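Local coordinates for protein Tv2483 (Treponema vincentii, PDB 6DET) that binds L-arginine with high selectivity as a lipoprotein and probably serves as the solute-binding component of an ABC transporter, at residues Pro27-Val32 against Arg71-His76; Phe66-Arg71 against Ala239-Asp244; Phe250-Lys253 against Ser257-Ser260. All coordinates share one frame; numbering follows the deposited sequence.

Contact 1 of 3, residues Pro27-Val32 against Arg71-His76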
# COMPACT_ATOMS: atom_id res chain seq x y z
N PRO A 27 -9.11 -1.62 25.63
CA PRO A 27 -7.82 -2.18 26.04
C PRO A 27 -6.81 -2.41 24.92
O PRO A 27 -5.83 -3.12 25.14
CB PRO A 27 -8.21 -3.52 26.68
CG PRO A 27 -9.42 -3.91 25.92
CD PRO A 27 -10.17 -2.64 25.63
N SER A 28 -6.99 -1.83 23.73
CA SER A 28 -6.12 -2.24 22.62
C SER A 28 -4.68 -1.77 22.83
O SER A 28 -3.73 -2.51 22.56
CB SER A 28 -6.67 -1.75 21.27
OG SER A 28 -6.86 -0.33 21.20
N TRP A 29 -4.49 -0.54 23.33
CA TRP A 29 -3.13 -0.12 23.67
C TRP A 29 -2.58 -0.95 24.82
O TRP A 29 -1.44 -1.44 24.76
CB TRP A 29 -3.07 1.37 24.00
CG TRP A 29 -1.77 1.73 24.66
CD1 TRP A 29 -1.59 2.21 25.92
CD2 TRP A 29 -0.46 1.56 24.11
NE1 TRP A 29 -0.26 2.38 26.19
CE2 TRP A 29 0.46 1.99 25.09
CE3 TRP A 29 0.03 1.09 22.89
CZ2 TRP A 29 1.84 1.96 24.89
CZ3 TRP A 29 1.42 1.07 22.69
CH2 TRP A 29 2.29 1.51 23.69
N SER A 30 -3.35 -1.11 25.90
CA SER A 30 -2.86 -1.92 27.02
C SER A 30 -2.38 -3.30 26.56
O SER A 30 -1.35 -3.80 27.03
CB SER A 30 -3.95 -2.05 28.07
OG SER A 30 -4.17 -0.78 28.67
N LYS A 31 -3.13 -3.94 25.66
CA LYS A 31 -2.74 -5.27 25.22
C LYS A 31 -1.37 -5.25 24.55
O LYS A 31 -0.52 -6.11 24.80
CB LYS A 31 -3.80 -5.83 24.28
CG LYS A 31 -5.06 -6.34 24.97
CD LYS A 31 -6.11 -6.83 23.96
CE LYS A 31 -7.44 -7.04 24.69
NZ LYS A 31 -8.59 -7.29 23.78
N VAL A 32 -1.13 -4.25 23.69
CA VAL A 32 0.15 -4.12 23.00
C VAL A 32 1.26 -3.79 23.99
O VAL A 32 2.38 -4.33 23.89
CB VAL A 32 0.04 -3.06 21.90
CG1 VAL A 32 1.41 -2.60 21.42
CG2 VAL A 32 -0.82 -3.60 20.78
N ARG A 71 10.17 1.79 18.58
CA ARG A 71 11.27 2.12 19.47
C ARG A 71 10.85 3.19 20.46
O ARG A 71 11.09 3.08 21.66
CB ARG A 71 12.50 2.59 18.70
CG ARG A 71 13.70 2.82 19.63
CD ARG A 71 14.84 3.50 18.91
NE ARG A 71 14.51 4.90 18.63
CZ ARG A 71 14.63 5.88 19.53
NH1 ARG A 71 15.08 5.62 20.74
NH2 ARG A 71 14.30 7.12 19.21
N ARG A 72 10.21 4.25 19.96
CA ARG A 72 9.78 5.33 20.85
C ARG A 72 8.73 4.86 21.85
O ARG A 72 8.66 5.40 22.96
CB ARG A 72 9.23 6.49 20.02
CG ARG A 72 10.30 7.22 19.24
CD ARG A 72 9.77 8.43 18.47
NE ARG A 72 10.78 8.95 17.56
CZ ARG A 72 10.83 10.20 17.12
NH1 ARG A 72 9.93 11.09 17.51
NH2 ARG A 72 11.79 10.57 16.27
N LEU A 73 7.88 3.91 21.47
CA LEU A 73 6.86 3.38 22.37
C LEU A 73 7.38 2.33 23.33
O LEU A 73 6.64 1.88 24.22
CB LEU A 73 5.69 2.81 21.58
CG LEU A 73 4.82 3.85 20.88
CD1 LEU A 73 3.84 3.18 19.98
CD2 LEU A 73 4.09 4.73 21.93
N GLY A 74 8.65 1.94 23.20
CA GLY A 74 9.20 0.96 24.12
C GLY A 74 8.75 -0.46 23.86
O GLY A 74 8.77 -1.29 24.78
N ILE A 75 8.39 -0.79 22.61
CA ILE A 75 7.83 -2.08 22.24
C ILE A 75 8.59 -2.61 21.03
O ILE A 75 9.20 -1.84 20.28
CB ILE A 75 6.31 -2.01 21.92
CG1 ILE A 75 6.04 -1.14 20.70
CG2 ILE A 75 5.54 -1.50 23.15
CD1 ILE A 75 4.56 -0.99 20.36
N HIS A 76 8.49 -3.94 20.82
CA HIS A 76 9.24 -4.57 19.73
C HIS A 76 8.38 -4.66 18.47
O HIS A 76 7.24 -5.13 18.53
CB HIS A 76 9.71 -5.97 20.15
CG HIS A 76 10.55 -6.65 19.12
ND1 HIS A 76 11.76 -6.14 18.68
CD2 HIS A 76 10.36 -7.80 18.42
CE1 HIS A 76 12.27 -6.94 17.77
NE2 HIS A 76 11.45 -7.96 17.59
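Trp-29 and Val-32 of the N-terminal helix 28-35 meet Leu-73 and Ile-75 in a purely apolar contact. It sits at the outer end of the fold, where helix 61-73 turns into strand 76-81. That helix is the crossover of a beta-alpha-beta unit, since strands 37-42 and 76-81 pair in parallel. The CB of Trp-29 does not point at segment 71-76, but with CG trans to N (chi1 167°) the six-membered end of its indole reaches it. Its CH2 lies 4.1 Å from Leu-73 CD2. Its CZ3 lies 4.4 Å from Ile-75 CD1, and that methyl sits at the ring edge, close to the ring plane. The same methyl makes the tightest approach, with Val-32 CG1 3.7 Å from Ile-75 CD1. The end of Ile-75 therefore touches both residues of helix 28-35, which are one turn apart. Between Leu-73 and Ile-75 the chain makes a Schellman turn, with Gly-74 at positive phi (75°) and its N bonded to Arg-71 O at 3.1 Å. The turn brings Leu-73 and Ile-75, one on each side of Gly-74, against the same helix. Leu-38 of strand 37-42 touches both Val-32 and Ile-75, and helix 228-243 covers Trp-29, Val-32 and Leu-73. No hydrogen bond joins the two segments, so their direct cohesion rests on van der Waals and hydrophobic packing.

Contact 2 of 3, residues Phe66-Arg71 against Ala239-Asp244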
# COMPACT_ATOMS: atom_id res chain seq x y z
N PHE A 66 7.63 2.13 11.17
CA PHE A 66 7.16 1.34 12.30
C PHE A 66 8.30 0.92 13.21
O PHE A 66 8.09 0.77 14.42
CB PHE A 66 6.37 0.12 11.81
CG PHE A 66 4.90 0.38 11.68
CD1 PHE A 66 4.10 0.41 12.80
CD2 PHE A 66 4.33 0.66 10.45
CE1 PHE A 66 2.74 0.68 12.71
CE2 PHE A 66 2.97 0.91 10.36
CZ PHE A 66 2.18 0.93 11.47
N THR A 67 9.51 0.75 12.67
CA THR A 67 10.63 0.40 13.54
C THR A 67 10.91 1.53 14.54
O THR A 67 11.13 1.27 15.74
CB THR A 67 11.88 0.11 12.70
OG1 THR A 67 11.65 -1.03 11.86
CG2 THR A 67 13.08 -0.18 13.59
N GLU A 68 10.90 2.78 14.07
CA GLU A 68 11.20 3.92 14.93
C GLU A 68 10.03 4.22 15.85
O GLU A 68 10.22 4.54 17.03
CB GLU A 68 11.56 5.14 14.07
CG GLU A 68 11.72 6.43 14.86
CD GLU A 68 12.82 6.37 15.90
OE1 GLU A 68 13.58 5.37 15.95
OE2 GLU A 68 12.93 7.34 16.70
N LEU A 69 8.80 4.12 15.33
CA LEU A 69 7.63 4.32 16.16
C LEU A 69 7.62 3.35 17.34
O LEU A 69 7.41 3.76 18.49
CB LEU A 69 6.38 4.13 15.32
CG LEU A 69 5.09 4.22 16.12
CD1 LEU A 69 4.18 5.29 15.55
CD2 LEU A 69 4.44 2.87 16.07
N CYS A 70 7.86 2.06 17.08
CA CYS A 70 7.87 1.09 18.17
C CYS A 70 9.03 1.34 19.11
O CYS A 70 8.90 1.18 20.34
CB CYS A 70 7.91 -0.34 17.58
SG CYS A 70 6.39 -0.87 16.85
N ARG A 71 10.17 1.79 18.58
CA ARG A 71 11.27 2.12 19.47
C ARG A 71 10.85 3.19 20.46
O ARG A 71 11.09 3.08 21.66
CB ARG A 71 12.50 2.59 18.70
CG ARG A 71 13.70 2.82 19.63
CD ARG A 71 14.84 3.50 18.91
NE ARG A 71 14.51 4.90 18.63
CZ ARG A 71 14.63 5.88 19.53
NH1 ARG A 71 15.08 5.62 20.74
NH2 ARG A 71 14.30 7.12 19.21
N ALA A 239 2.79 11.70 14.68
CA ALA A 239 2.81 13.16 14.57
C ALA A 239 4.14 13.72 15.03
O ALA A 239 4.72 14.60 14.37
CB ALA A 239 1.65 13.76 15.37
N GLU A 240 4.65 13.22 16.16
CA GLU A 240 5.95 13.64 16.66
C GLU A 240 7.03 13.35 15.63
O GLU A 240 7.91 14.19 15.38
CB GLU A 240 6.25 12.92 17.98
CG GLU A 240 7.60 13.23 18.64
CD GLU A 240 7.85 12.40 19.91
OE1 GLU A 240 8.26 11.23 19.80
OE2 GLU A 240 7.63 12.92 21.03
N MET A 241 6.98 12.16 15.03
CA MET A 241 8.00 11.74 14.08
C MET A 241 7.92 12.53 12.78
O MET A 241 8.91 12.61 12.05
CB MET A 241 7.86 10.24 13.78
CG MET A 241 8.25 9.35 14.91
SD MET A 241 7.76 7.62 14.67
CE MET A 241 8.63 7.23 13.18
N ASN A 242 6.75 13.08 12.46
CA ASN A 242 6.62 13.88 11.25
C ASN A 242 7.08 15.31 11.50
O ASN A 242 7.81 15.88 10.68
CB ASN A 242 5.18 13.88 10.75
CG ASN A 242 5.08 14.27 9.29
OD1 ASN A 242 5.64 13.59 8.43
ND2 ASN A 242 4.40 15.37 9.01
N GLU A 243 6.68 15.88 12.64
CA GLU A 243 7.05 17.26 12.95
C GLU A 243 8.55 17.39 13.16
O GLU A 243 9.14 18.41 12.80
CB GLU A 243 6.32 17.74 14.20
CG GLU A 243 6.84 19.07 14.78
CD GLU A 243 6.78 20.19 13.79
OE1 GLU A 243 5.92 20.11 12.90
OE2 GLU A 243 7.55 21.18 13.93
N ASP A 244 9.18 16.37 13.76
CA ASP A 244 10.60 16.44 14.06
C ASP A 244 11.47 15.99 12.89
O ASP A 244 12.68 15.88 13.05
CB ASP A 244 10.96 15.66 15.34
CG ASP A 244 10.99 14.14 15.17
OD1 ASP A 244 10.94 13.63 14.04
OD2 ASP A 244 11.11 13.45 16.23
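Glu-68 OE2 is gripped by two arginines of its own helix, Arg-71 through NH2 and Arg-72 through NE. Beside this polar site the aliphatic part of Glu-68 meets Met-241, in a helix-helix contact between helix 61-73 and the C-terminal end of helix 228-243. Arg-71 holds the carboxylate side-on with two nitrogens. Its NE bonds Glu-68 OE1 at 2.9 Å, with a nearly straight N-H...O angle of 174°. Its NH2 bonds Glu-68 OE2 at 2.9 Å. Both oxygens are met on their syn sides, and both lie close to the guanidinium plane, so the paired bonds limit rotation of the carboxylate. Glu-68 OE2 is 6.4 Å from Asp-244 OD2, and Arg-72, bonded to both acids, probably offsets their repulsion.

Across the interface, Met-241 is the residue that reaches over. Its chain runs extended at chi2 and then bends at chi3 (60°), which turns the terminal methyl toward Glu-68. Met-241 CE lies 3.6 Å from Glu-68 CG, and it also touches CB. The buried Leu-69 meets the sulfur with its CB and backbone, while its side chain packs on Ile-234, Val-237 and Leu-238 of helix 228-243. Ile-247 of helix 246-255 also touches Met-241. The thioether thus lies directly against the backbone of helix 61-73, with Met-241 SD 3.6 Å from Leu-69 CA.

Contact 3 of 3, residues Phe250-Lys253 against Ser257-Ser260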
# COMPACT_ATOMS: atom_id res chain seq x y z
N PHE A 250 12.98 9.97 6.25
CA PHE A 250 12.76 8.63 5.69
C PHE A 250 12.24 8.75 4.26
O PHE A 250 12.62 7.97 3.38
CB PHE A 250 11.75 7.81 6.51
CG PHE A 250 12.23 7.33 7.88
CD1 PHE A 250 13.57 7.07 8.16
CD2 PHE A 250 11.29 7.09 8.89
CE1 PHE A 250 13.96 6.60 9.42
CE2 PHE A 250 11.68 6.63 10.13
CZ PHE A 250 13.02 6.39 10.40
N SER A 251 11.31 9.67 4.03
CA SER A 251 10.76 9.83 2.68
C SER A 251 11.85 10.26 1.70
O SER A 251 11.89 9.77 0.55
CB SER A 251 9.63 10.85 2.71
OG SER A 251 9.09 11.06 1.42
N ARG A 252 12.72 11.18 2.11
CA ARG A 252 13.80 11.63 1.23
C ARG A 252 14.74 10.48 0.92
O ARG A 252 15.19 10.31 -0.22
CB ARG A 252 14.55 12.81 1.87
CG ARG A 252 13.67 14.05 2.07
CD ARG A 252 14.46 15.28 2.53
NE ARG A 252 13.60 16.45 2.57
CZ ARG A 252 13.02 16.94 3.67
NH1 ARG A 252 13.22 16.36 4.85
NH2 ARG A 252 12.24 18.01 3.59
N LYS A 253 15.02 9.64 1.92
CA LYS A 253 15.83 8.44 1.72
C LYS A 253 15.24 7.54 0.65
O LYS A 253 15.96 7.05 -0.23
CB LYS A 253 15.94 7.69 3.05
CG LYS A 253 16.63 6.32 3.00
CD LYS A 253 16.39 5.58 4.34
CE LYS A 253 16.89 4.15 4.35
NZ LYS A 253 16.57 3.52 5.67
N SER A 257 12.44 12.81 -2.22
CA SER A 257 11.80 14.03 -1.71
C SER A 257 10.87 13.67 -0.57
O SER A 257 10.61 12.49 -0.30
CB SER A 257 11.04 14.75 -2.83
OG SER A 257 9.89 14.01 -3.19
N ASN A 258 10.36 14.71 0.10
CA ASN A 258 9.46 14.53 1.24
C ASN A 258 8.03 14.44 0.72
O ASN A 258 7.43 15.47 0.35
CB ASN A 258 9.60 15.68 2.23
CG ASN A 258 8.58 15.59 3.33
OD1 ASN A 258 7.99 14.53 3.57
ND2 ASN A 258 8.36 16.71 4.00
N LEU A 259 7.48 13.23 0.75
CA LEU A 259 6.12 12.96 0.32
C LEU A 259 5.15 12.81 1.49
O LEU A 259 3.98 12.49 1.27
CB LEU A 259 6.06 11.70 -0.55
CG LEU A 259 6.91 11.68 -1.80
CD1 LEU A 259 6.69 10.37 -2.57
CD2 LEU A 259 6.60 12.88 -2.70
N SER A 260 5.60 13.01 2.72
CA SER A 260 4.76 12.70 3.88
C SER A 260 3.63 13.72 3.97
O SER A 260 3.87 14.93 3.89
CB SER A 260 5.59 12.73 5.16
OG SER A 260 4.76 12.49 6.28
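The last turns of helix 246-255 and the loop that follows are tied together by Ser-251, whose hydroxyl bridges two backbone groups of Ser-257 and Leu-259. Ser-251 OG donates to Ser-257 O at 2.7 Å. The hydroxyl approaches within the carbonyl plane, on a lone pair of the oxygen, at a C=O...O angle of 140°. Ser-251 OG also accepts from Leu-259 N at 2.8 Å, and this bond is nearly straight. One buried hydroxyl thus satisfies a C=O and an N-H two residues apart and helps to hold the chain between them. CB of Ser-251 points at the loop, and the trans chi1 (179°) sets OG between the two backbone groups.

Arg-252 crosses Asn-258 at a slant. Asn-258 CB sits over one face of the guanidinium, toward its rim, with Arg-252 NH2 3.8 Å from Asn-258 CB. The guanidinium and amide planes are 58° apart, so the two groups do not stack flat. The charged end of Arg-252 is engaged elsewhere, with Asn-249 and Glu-245. The Asn-258 amide instead serves its own loop. Its OD1 accepts from Ser-260 N at 3.0 Å, with the donor above the carbonyl plane. Tyr-61 of helix 61-73 touches both Ser-251 and Ser-260. The bond from Asn-258 OD1 to the backbone N two residues on is the signature of an Asx turn.

In the fold
Contacts 1 and 2 both use helix 61-73, share Arg-71, and have centres about 13 Å apart. Arg-72 joins them: its NH1 lies 2.8 Å from Glu-240 OE1 and 2.9 Å from Asp-244 OD2. Contact 3 follows on the next helix, with its centre about 14 Å from that of contact 2. The two contacts touch: Asn-242 OD1 and Ser-260 OG, 2.6 Å apart, probably hydrogen-bond, and Phe-250 packs on Glu-68. Contacts 1 and 3 do not touch; their centres are about 26 Å apart. The arginine pocket is built from residues between 43 and 219, so segments 27-32, 239-244, 250-253 and 257-260 do not line it.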